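Local coordinates for aldehyde dehydrogenase (PDB 3I44), which probably oxidises aldehydes to carboxylic acids using a nicotinamide cofactor, at residues Leu357-Ser360 / Gly361-Glu364; Gly335-Thr338 / Gly339-Gly343; Arg290-Arg293 / His294-Asn298; Arg440-Cys443 / Arg444-Ala448; Pro174-Gln177 / Val178-Val182. The protein carries 1 engineered substitution. One frame throughout, in Å; residues are numbered along the deposited sequence.

Contact 1: residues Leu357-Ser360 / Gly361-Glu364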
# COMPACT_ATOMS: atom_id res chain seq x y z
N LEU A 357 -15.64 26.75 -13.10
CA LEU A 357 -15.16 25.81 -14.12
C LEU A 357 -16.01 25.94 -15.38
O LEU A 357 -15.47 25.92 -16.49
CB LEU A 357 -15.09 24.36 -13.55
CG LEU A 357 -13.72 24.00 -12.88
CD1 LEU A 357 -13.82 22.84 -11.89
CD2 LEU A 357 -12.63 23.72 -13.92
N ILE A 358 -17.33 26.10 -15.21
CA ILE A 358 -18.22 26.35 -16.37
C ILE A 358 -17.78 27.64 -17.12
O ILE A 358 -17.53 27.63 -18.34
CB ILE A 358 -19.69 26.44 -15.94
CG1 ILE A 358 -20.23 25.05 -15.57
CG2 ILE A 358 -20.57 26.99 -17.06
CD1 ILE A 358 -21.54 25.08 -14.82
N GLN A 359 -17.63 28.73 -16.38
CA GLN A 359 -17.13 29.99 -16.96
C GLN A 359 -15.79 29.78 -17.68
O GLN A 359 -15.61 30.27 -18.81
CB GLN A 359 -17.03 31.08 -15.88
CG GLN A 359 -16.77 32.48 -16.46
CD GLN A 359 -17.89 32.93 -17.38
OE1 GLN A 359 -19.05 33.01 -16.96
NE2 GLN A 359 -17.57 33.20 -18.63
N SER A 360 -14.88 28.98 -17.10
CA SER A 360 -13.60 28.65 -17.75
C SER A 360 -13.78 27.98 -19.12
O SER A 360 -12.98 28.21 -20.08
CB SER A 360 -12.70 27.77 -16.87
OG SER A 360 -12.95 26.36 -17.02
N GLY A 361 -14.81 27.13 -19.22
CA GLY A 361 -15.08 26.43 -20.47
C GLY A 361 -15.45 27.44 -21.52
O GLY A 361 -14.96 27.40 -22.64
N ILE A 362 -16.31 28.38 -21.15
CA ILE A 362 -16.67 29.48 -22.07
C ILE A 362 -15.42 30.30 -22.46
O ILE A 362 -15.12 30.46 -23.65
CB ILE A 362 -17.75 30.39 -21.45
CG1 ILE A 362 -19.04 29.59 -21.25
CG2 ILE A 362 -18.02 31.62 -22.38
CD1 ILE A 362 -19.99 30.18 -20.28
N ASP A 363 -14.66 30.74 -21.47
CA ASP A 363 -13.50 31.61 -21.71
C ASP A 363 -12.41 30.96 -22.51
O ASP A 363 -11.72 31.64 -23.26
CB ASP A 363 -12.90 32.06 -20.39
CG ASP A 363 -13.83 32.91 -19.60
OD1 ASP A 363 -14.87 33.32 -20.15
OD2 ASP A 363 -13.55 33.15 -18.42
N GLU A 364 -12.23 29.65 -22.35
CA GLU A 364 -11.16 28.95 -23.06
C GLU A 364 -11.57 28.58 -24.47
O GLU A 364 -10.76 28.02 -25.23
CB GLU A 364 -10.65 27.74 -22.26
CG GLU A 364 -9.82 28.18 -21.04
CD GLU A 364 -9.25 27.02 -20.23
OE1 GLU A 364 -9.81 25.92 -20.27
OE2 GLU A 364 -8.25 27.24 -19.51
O HOH W 1 -12.14 25.07 -19.21
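Q359 and D363 sit one turn apart at the end of helix 348-363, and their polar ends meet on its outer side. Q359 NE2 donates to D363 OD1 at 3.1 Å, and the bond is fairly straight (160° at the hydrogen). The oxygen lies almost in the plane of the amide. The amide nitrogen, in contrast, comes from above the plane of the carboxylate. The two planes are 38° apart. The glutamine reaches this place because its chain bends at chi2 (62°), which turns the amide toward the next turn. The other oxygen, D363 OD2, lies 3.8 Å from Q359 CG. I362, the residue before D363, borders the amide, its CB 4.0 Å from Q359 NE2.

S360 and E364 form a second pair, with water between them. S360 OG donates to L357 O at 2.6 Å, and L357 O also accepts from G361 N. Water 1 donates to S360 OG at 2.7 Å and to E364 OE1 at 2.7 Å. E364 CB packs on S360 O at 3.2 Å. E364 OE1 also takes the backbone N-H of R398, at the start of helix 398-401. L357 and I358 point away from residues 361-364, and I358 packs on strand 388-391.

The chemistry differs between the two pairs. The pair nearer solvent is a neutral amide donating an N-H hydrogen bond to a carboxylate. In the other, one carboxylate oxygen accepts from both a water and a backbone N-H, which would probably favour its charged form.

Contact 2: residues Gly335-Thr338 / Gly339-Gly343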
# COMPACT_ATOMS: atom_id res chain seq x y z
N GLY A 335 -34.41 18.19 -3.15
CA GLY A 335 -34.21 16.83 -2.65
C GLY A 335 -35.51 16.21 -2.16
O GLY A 335 -35.72 15.02 -2.32
N HIS A 336 -36.37 17.03 -1.56
CA HIS A 336 -37.58 16.54 -0.89
C HIS A 336 -38.68 16.10 -1.89
O HIS A 336 -39.55 15.36 -1.52
CB HIS A 336 -38.11 17.56 0.13
CG HIS A 336 -38.57 18.86 -0.49
ND1 HIS A 336 -39.78 18.99 -1.16
CD2 HIS A 336 -37.99 20.09 -0.53
CE1 HIS A 336 -39.90 20.23 -1.60
NE2 HIS A 336 -38.84 20.92 -1.23
N GLN A 337 -38.62 16.54 -3.15
CA GLN A 337 -39.59 16.13 -4.17
C GLN A 337 -39.30 14.76 -4.79
O GLN A 337 -38.16 14.48 -5.17
CB GLN A 337 -39.59 17.10 -5.35
CG GLN A 337 -40.44 18.35 -5.22
CD GLN A 337 -40.40 19.18 -6.53
OE1 GLN A 337 -39.94 18.71 -7.59
NE2 GLN A 337 -40.87 20.43 -6.44
N THR A 338 -40.36 13.97 -4.99
CA THR A 338 -40.27 12.69 -5.68
C THR A 338 -40.01 12.94 -7.15
O THR A 338 -40.14 14.06 -7.63
CB THR A 338 -41.55 11.85 -5.50
OG1 THR A 338 -42.65 12.55 -6.07
CG2 THR A 338 -41.84 11.57 -4.02
N GLY A 339 -39.61 11.90 -7.88
CA GLY A 339 -39.30 12.03 -9.33
C GLY A 339 -37.82 11.89 -9.66
O GLY A 339 -36.98 11.75 -8.77
N ASN A 340 -37.51 11.94 -10.95
CA ASN A 340 -36.16 11.70 -11.43
C ASN A 340 -35.41 12.95 -11.93
O ASN A 340 -34.54 12.86 -12.78
CB ASN A 340 -36.22 10.66 -12.55
CG ASN A 340 -36.90 11.20 -13.78
OD1 ASN A 340 -37.58 12.22 -13.72
ND2 ASN A 340 -36.71 10.53 -14.92
N HIS A 341 -35.77 14.11 -11.42
CA HIS A 341 -34.94 15.30 -11.61
C HIS A 341 -33.59 15.06 -10.86
O HIS A 341 -33.49 14.14 -10.05
CB HIS A 341 -35.67 16.50 -11.00
CG HIS A 341 -36.03 16.33 -9.55
ND1 HIS A 341 -37.12 15.61 -9.12
CD2 HIS A 341 -35.44 16.80 -8.43
CE1 HIS A 341 -37.19 15.64 -7.80
NE2 HIS A 341 -36.18 16.37 -7.36
N ILE A 342 -32.57 15.87 -11.17
CA ILE A 342 -31.37 15.96 -10.32
C ILE A 342 -31.60 17.04 -9.24
O ILE A 342 -32.47 17.94 -9.38
CB ILE A 342 -30.05 16.19 -11.13
CG1 ILE A 342 -29.97 17.60 -11.74
CG2 ILE A 342 -29.90 15.10 -12.26
CD1 ILE A 342 -28.71 17.83 -12.53
N GLY A 343 -30.89 16.90 -8.12
CA GLY A 343 -31.01 17.81 -6.98
C GLY A 343 -29.98 18.92 -7.10
O GLY A 343 -29.29 19.05 -8.13
O HOH W 2 -37.09 11.89 -5.99
O HOH W 3 -39.31 15.40 -10.63
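H341 turns its ring back toward Q337 and T338, inside a loop that curls round it. Its CB points toward the preceding segment. CG is set between the backbone N and the carbonyl carbon (chi1 57°), and this swings the ring over to the carbonyls of Q337 and T338. H341 ND1 lies 3.7 Å from T338 O and 2.7 Å from water 3, with which it is hydrogen-bonded. The same water makes a weak bond to T338 O. H341 CE1 makes the closest approach across the contact. This CE1 is 3.0 Å from Q337 O and 3.4 Å from T338 O, and the second oxygen lies at the ring edge, near its plane. Q337 CB also touches H341 CE1, at 3.7 Å. NE2, next round the ring, is hydrogen-bonded to P334 O, just before the loop segment.

The Q337 amide is turned about 75° against the ring. Q337 OE1 lies over one ring face, 4.1 Å from H341 CE1. Water 2 bridges the loop backbone: it donates to Q337 O and to G339 O, the latter at 2.8 Å. G339 has a positive phi (110°), a backbone region that glycine enters easily. Its N-H is held by D118 of helix 117-141.

No direct hydrogen bond joins the two segments. The arrangement is that of an irregular connection between helices 316-329 and 348-363, wrapped round a buried histidine and closed by waters.

Contact 3: residues Arg290-Arg293 / His294-Asn298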
# COMPACT_ATOMS: atom_id res chain seq x y z
N ARG A 290 -27.48 6.89 -22.48
CA ARG A 290 -27.00 6.26 -21.25
C ARG A 290 -25.81 7.07 -20.67
O ARG A 290 -25.76 7.38 -19.48
CB ARG A 290 -26.59 4.81 -21.60
CG ARG A 290 -26.11 3.99 -20.45
CD ARG A 290 -25.97 2.48 -20.77
NE ARG A 290 -24.96 2.16 -21.79
CZ ARG A 290 -25.22 1.67 -23.01
NH1 ARG A 290 -26.48 1.43 -23.43
NH2 ARG A 290 -24.23 1.42 -23.84
N GLY A 291 -24.89 7.43 -21.56
CA GLY A 291 -23.70 8.20 -21.20
C GLY A 291 -23.99 9.57 -20.62
O GLY A 291 -23.37 10.00 -19.62
N VAL A 292 -24.91 10.28 -21.26
CA VAL A 292 -25.24 11.64 -20.83
C VAL A 292 -25.96 11.58 -19.49
O VAL A 292 -25.57 12.22 -18.50
CB VAL A 292 -26.03 12.43 -21.93
CG1 VAL A 292 -26.39 13.82 -21.43
CG2 VAL A 292 -25.20 12.52 -23.23
N ARG A 293 -26.95 10.71 -19.42
CA ARG A 293 -27.65 10.48 -18.17
C ARG A 293 -26.72 10.11 -17.02
O ARG A 293 -26.93 10.57 -15.87
CB ARG A 293 -28.71 9.38 -18.33
CG ARG A 293 -29.95 9.81 -19.09
CD ARG A 293 -30.93 8.64 -19.27
NE ARG A 293 -32.17 9.13 -19.88
CZ ARG A 293 -32.67 8.77 -21.07
NH1 ARG A 293 -32.07 7.85 -21.86
NH2 ARG A 293 -33.80 9.33 -21.49
N HIS A 294 -25.73 9.27 -17.29
CA HIS A 294 -24.80 8.81 -16.24
C HIS A 294 -23.99 10.04 -15.71
O HIS A 294 -23.76 10.19 -14.50
CB HIS A 294 -23.85 7.70 -16.77
CG HIS A 294 -23.09 6.99 -15.71
ND1 HIS A 294 -22.31 5.87 -15.96
CD2 HIS A 294 -22.97 7.23 -14.38
CE1 HIS A 294 -21.78 5.45 -14.83
NE2 HIS A 294 -22.15 6.26 -13.85
N CYS A 295 -23.57 10.92 -16.64
CA CYS A 295 -22.84 12.13 -16.27
C CYS A 295 -23.61 13.04 -15.28
O CYS A 295 -23.01 13.58 -14.35
CB CYS A 295 -22.45 12.94 -17.51
SG CYS A 295 -21.21 14.26 -17.16
N PHE A 296 -24.92 13.18 -15.45
CA PHE A 296 -25.69 14.08 -14.60
C PHE A 296 -26.22 13.44 -13.33
O PHE A 296 -26.69 14.14 -12.42
CB PHE A 296 -26.86 14.69 -15.38
CG PHE A 296 -26.44 15.47 -16.64
CD1 PHE A 296 -25.23 16.16 -16.70
CD2 PHE A 296 -27.28 15.50 -17.75
CE1 PHE A 296 -24.85 16.87 -17.87
CE2 PHE A 296 -26.93 16.23 -18.92
CZ PHE A 296 -25.71 16.89 -18.98
N TYR A 297 -26.18 12.11 -13.26
CA TYR A 297 -26.70 11.39 -12.11
C TYR A 297 -26.00 11.86 -10.84
O TYR A 297 -24.77 12.10 -10.83
CB TYR A 297 -26.50 9.88 -12.31
CG TYR A 297 -27.23 9.00 -11.33
CD1 TYR A 297 -28.61 8.98 -11.28
CD2 TYR A 297 -26.54 8.17 -10.47
CE1 TYR A 297 -29.29 8.15 -10.36
CE2 TYR A 297 -27.17 7.36 -9.57
CZ TYR A 297 -28.55 7.32 -9.53
OH TYR A 297 -29.16 6.47 -8.61
N ASN A 298 -26.76 11.97 -9.77
CA ASN A 298 -26.26 12.55 -8.50
C ASN A 298 -25.64 13.94 -8.74
O ASN A 298 -24.71 14.36 -8.03
CB ASN A 298 -25.23 11.62 -7.86
CG ASN A 298 -25.14 11.79 -6.35
OD1 ASN A 298 -26.15 12.01 -5.66
ND2 ASN A 298 -23.93 11.63 -5.82
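The ring of F296 has V292 O over one face, 3.7 Å above its plane and offset toward the rim. V292 CG1 touches the F296 ring at CE2 (3.5 Å) and at CZ (4.0 Å). The two side chains lie side by side and point the same way. F296 CG is anti to its carbonyl carbon (chi1 -58°), which brings the ring back beside the valine one turn earlier. The same V292 O accepts the backbone N-H of F296 at 3.3 Å, so it serves the helix bond and the ring face together.

The ring of H294 leads off in a different direction. H294 CB still rests on R290 O, at 3.3 Å, and the ring meets that of Y434 at about a right angle. The R290 guanidinium is held by D284 (salt bridge) and Q436 (hydrogen bond).

The helix bonds loosen toward the end. H294 N to R290 O is 2.9 Å, while Y297 N to R293 O is weak. Y297 is the first residue to leave helical backbone angles, and its side chain packs on W173 and on helix 117-141.

Helix 287-296 is the crossover of a beta-alpha-beta unit between strands 276-279 and 308-312. V292 and F296 press on helix 316-329, and V292 and C295 reach L409 of strand 408-414.

Contact 4: residues Arg440-Cys443 / Arg444-Ala448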
# COMPACT_ATOMS: atom_id res chain seq x y z
N ARG A 440 -16.97 -6.68 -30.22
CA ARG A 440 -16.40 -7.25 -28.98
C ARG A 440 -14.87 -7.22 -28.99
O ARG A 440 -14.24 -6.83 -27.97
CB ARG A 440 -16.86 -8.67 -28.81
CG ARG A 440 -16.55 -9.26 -27.44
CD ARG A 440 -17.24 -10.57 -27.32
NE ARG A 440 -17.06 -11.15 -26.00
CZ ARG A 440 -17.65 -12.27 -25.60
NH1 ARG A 440 -18.46 -12.95 -26.40
NH2 ARG A 440 -17.44 -12.72 -24.38
N SER A 441 -14.29 -7.54 -30.16
CA SER A 441 -12.85 -7.42 -30.36
C SER A 441 -12.33 -6.03 -30.12
O SER A 441 -11.28 -5.85 -29.51
CB SER A 441 -12.44 -7.84 -31.77
OG SER A 441 -12.67 -9.23 -31.90
N LYS A 442 -13.03 -5.05 -30.67
CA LYS A 442 -12.64 -3.66 -30.47
C LYS A 442 -12.78 -3.26 -28.97
O LYS A 442 -11.90 -2.62 -28.38
CB LYS A 442 -13.45 -2.77 -31.42
CG LYS A 442 -12.91 -1.35 -31.50
CD LYS A 442 -13.36 -0.63 -32.77
CE LYS A 442 -14.87 -0.40 -32.75
NZ LYS A 442 -15.23 0.03 -34.10
N CYS A 443 -13.85 -3.67 -28.34
CA CYS A 443 -14.01 -3.47 -26.90
C CYS A 443 -12.80 -4.01 -26.13
O CYS A 443 -12.30 -3.35 -25.23
CB CYS A 443 -15.30 -4.10 -26.37
SG CYS A 443 -16.80 -3.24 -26.87
N ARG A 444 -12.35 -5.20 -26.50
CA ARG A 444 -11.25 -5.84 -25.81
C ARG A 444 -9.94 -5.11 -26.01
O ARG A 444 -9.23 -4.88 -25.04
CB ARG A 444 -11.11 -7.30 -26.24
CG ARG A 444 -12.18 -8.17 -25.68
CD ARG A 444 -12.09 -9.56 -26.26
NE ARG A 444 -13.00 -10.48 -25.59
CZ ARG A 444 -12.98 -11.80 -25.76
NH1 ARG A 444 -12.12 -12.35 -26.60
NH2 ARG A 444 -13.81 -12.56 -25.09
N ARG A 445 -9.63 -4.75 -27.25
CA ARG A 445 -8.42 -3.96 -27.55
C ARG A 445 -8.36 -2.67 -26.74
O ARG A 445 -7.33 -2.35 -26.15
CB ARG A 445 -8.33 -3.55 -29.02
CG ARG A 445 -8.11 -4.64 -30.00
CD ARG A 445 -7.64 -4.05 -31.38
NE ARG A 445 -8.71 -3.30 -32.06
CZ ARG A 445 -9.67 -3.84 -32.81
NH1 ARG A 445 -9.76 -5.14 -32.99
NH2 ARG A 445 -10.58 -3.06 -33.36
N ILE A 446 -9.46 -1.92 -26.75
CA ILE A 446 -9.51 -0.62 -26.06
C ILE A 446 -9.45 -0.77 -24.53
O ILE A 446 -8.72 0.00 -23.87
CB ILE A 446 -10.75 0.23 -26.51
CG1 ILE A 446 -10.78 0.42 -28.03
CG2 ILE A 446 -10.74 1.59 -25.81
CD1 ILE A 446 -9.53 1.06 -28.63
N ALA A 447 -10.20 -1.73 -23.98
CA ALA A 447 -10.21 -2.03 -22.55
C ALA A 447 -8.79 -2.35 -22.04
O ALA A 447 -8.44 -1.97 -20.93
CB ALA A 447 -11.18 -3.17 -22.20
N ALA A 448 -8.01 -3.06 -22.84
CA ALA A 448 -6.66 -3.43 -22.47
C ALA A 448 -5.70 -2.25 -22.47
O ALA A 448 -4.71 -2.29 -21.76
CB ALA A 448 -6.10 -4.57 -23.39
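K442 and I446 meet on the packed side of helix 440-449, the crossover of a beta-alpha-beta unit between strands 432-436 and 454-457. I446 CG1 lies 3.3 Å from K442 O, the same oxygen that accepts the I446 backbone N-H. One residue on, A447 CB lies 3.2 Å from C443 O, which takes the A447 N-H. Here the helix turns are close and regular. I446 and A447 press on I435 of the first strand, while C443 and A447 reach the second, at V457 and V455. I446 also packs on helix 417-425.

The outer side is made of long charged side chains. R440, S441 and R445 are exposed, and this side is held by charges and not by close apolar packing. R440 and R444 are both extended, and they cross at an oblique angle. Their guanidinium planes are 71° apart, and R440 NE comes within 3.7 Å of R444 NH2. Both are gathered round one anion, the C-terminal carboxylate of W497 of the second subunit. R444 also makes a cation-pi contact with that tryptophan. This face of the helix is therefore part of the dimer contact.

R445 behaves differently. It bends at chi3 (-69°) and folds back over the first turn. K442 CA lies over one face of the R445 guanidinium, 3.6 Å above the plane and toward the rim. R445 pairs with E417 and K442 with D282, so the two like charges have separate acids. Where the two side chains touch, R445 NH2 lies 3.4 Å from K442 CG.

Contact 5: residues Pro174-Gln177 / Val178-Val182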
# COMPACT_ATOMS: atom_id res chain seq x y z
N PRO A 174 -22.74 8.96 0.89
CA PRO A 174 -22.30 8.72 2.28
C PRO A 174 -22.43 7.26 2.79
O PRO A 174 -21.48 6.76 3.36
CB PRO A 174 -23.16 9.68 3.11
CG PRO A 174 -24.23 10.22 2.17
CD PRO A 174 -23.68 10.10 0.78
N MET A 175 -23.56 6.60 2.60
CA MET A 175 -23.75 5.24 3.11
C MET A 175 -23.03 4.23 2.25
O MET A 175 -22.57 3.22 2.78
CB MET A 175 -25.23 4.84 3.20
CG MET A 175 -25.90 5.11 4.51
SD MET A 175 -24.97 4.64 5.97
CE MET A 175 -24.26 6.22 6.39
N ASN A 176 -22.90 4.50 0.95
CA ASN A 176 -22.04 3.70 0.11
C ASN A 176 -20.63 3.63 0.75
O ASN A 176 -20.11 2.55 1.06
CB ASN A 176 -21.98 4.32 -1.30
CG ASN A 176 -21.20 3.49 -2.28
OD1 ASN A 176 -20.02 3.76 -2.60
ND2 ASN A 176 -21.88 2.49 -2.85
N GLN A 177 -20.07 4.81 1.03
CA GLN A 177 -18.70 4.95 1.49
C GLN A 177 -18.51 4.49 2.94
O GLN A 177 -17.50 3.86 3.24
CB GLN A 177 -18.23 6.41 1.21
CG GLN A 177 -18.26 6.73 -0.31
CD GLN A 177 -18.56 8.21 -0.66
OE1 GLN A 177 -19.22 8.94 0.11
NE2 GLN A 177 -18.05 8.66 -1.83
N VAL A 178 -19.48 4.73 3.82
CA VAL A 178 -19.40 4.26 5.20
C VAL A 178 -19.49 2.73 5.28
O VAL A 178 -18.67 2.11 5.96
CB VAL A 178 -20.49 4.91 6.10
CG1 VAL A 178 -20.60 4.19 7.44
CG2 VAL A 178 -20.20 6.41 6.28
N THR A 179 -20.44 2.12 4.58
CA THR A 179 -20.58 0.67 4.62
C THR A 179 -19.36 -0.04 4.04
O THR A 179 -18.94 -1.04 4.59
CB THR A 179 -21.88 0.15 3.95
OG1 THR A 179 -21.93 0.54 2.57
CG2 THR A 179 -23.10 0.67 4.66
N LEU A 180 -18.80 0.49 2.97
CA LEU A 180 -17.56 -0.05 2.38
C LEU A 180 -16.38 -0.06 3.36
O LEU A 180 -15.47 -0.85 3.16
CB LEU A 180 -17.17 0.70 1.12
CG LEU A 180 -17.95 0.31 -0.15
CD1 LEU A 180 -17.55 1.26 -1.30
CD2 LEU A 180 -17.84 -1.21 -0.56
N LYS A 181 -16.40 0.77 4.40
CA LYS A 181 -15.30 0.79 5.33
C LYS A 181 -15.61 0.09 6.64
O LYS A 181 -14.80 -0.67 7.10
CB LYS A 181 -14.87 2.23 5.60
CG LYS A 181 -14.34 2.93 4.34
CD LYS A 181 -13.78 4.31 4.70
CE LYS A 181 -13.56 5.13 3.45
NZ LYS A 181 -12.44 4.59 2.58
N VAL A 182 -16.77 0.35 7.23
CA VAL A 182 -17.03 -0.13 8.59
C VAL A 182 -17.28 -1.65 8.62
O VAL A 182 -16.85 -2.33 9.53
CB VAL A 182 -18.24 0.58 9.22
CG1 VAL A 182 -18.64 -0.10 10.50
CG2 VAL A 182 -17.92 2.08 9.44
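T179 and M175 make a polar contact across this first part of helix 174-188. T179 OG1 is 2.8 Å from M175 O and 3.1 Å from N176 O. It has one proton and two acceptors, and which of them takes it is not settled. OG1 sits between its backbone N and carbonyl carbon (chi1 59°), the position that turns a hydroxyl back onto the turn before.

Backbone bonds are regular at first. V178 N to P174 O is 2.9 Å, and M175 O and N176 O take the N-H groups of T179 and L180. The K181 N-H makes a weak bond to Q177 O at 3.5 Å and a shorter one to V178 O.

The apolar contact is between M175 and V178. M175 bends at chi2 and chi3 so that its CE reaches V178 CB, at 4.0 Å. Both side chains pack on F207 of helix 202-213.

A methyl-to-oxygen van der Waals contact is separate from this. L180 CD1 lies 3.7 Å from N176 OD1, and the two side chains point the same way.

The other polar ends find partners beyond the segments. Q177 binds N172 and W173, just before the helix. These buried groups are thus well provided with partners: K181 NZ is gripped by three, E479, S245 and T247, while the Q177 amide ties the helix start to the preceding loop.

Contacts 2 and 3 touch directly: I342 CG2 of contact 2 packs on F296 O of contact 3 at 3.4 Å. Contacts 3 and 5 approach to about 7 Å between nearest atoms. N172, in the loop before helix 174-188, links them through bonds to N298 and Q177. In relatives the equivalent asparagine contributes to the oxyanion hole, so these two contacts probably flank the active site. Helix 117-141 borders contacts 2, 3 and 5. Contact 1 lies about 9 Å from contact 3, nearest atoms. Contact 4 is also about 9 Å from contact 3, but faces the second subunit. The P174 side chain is about 10 Å from the sodium ion, and touches E112 of its site.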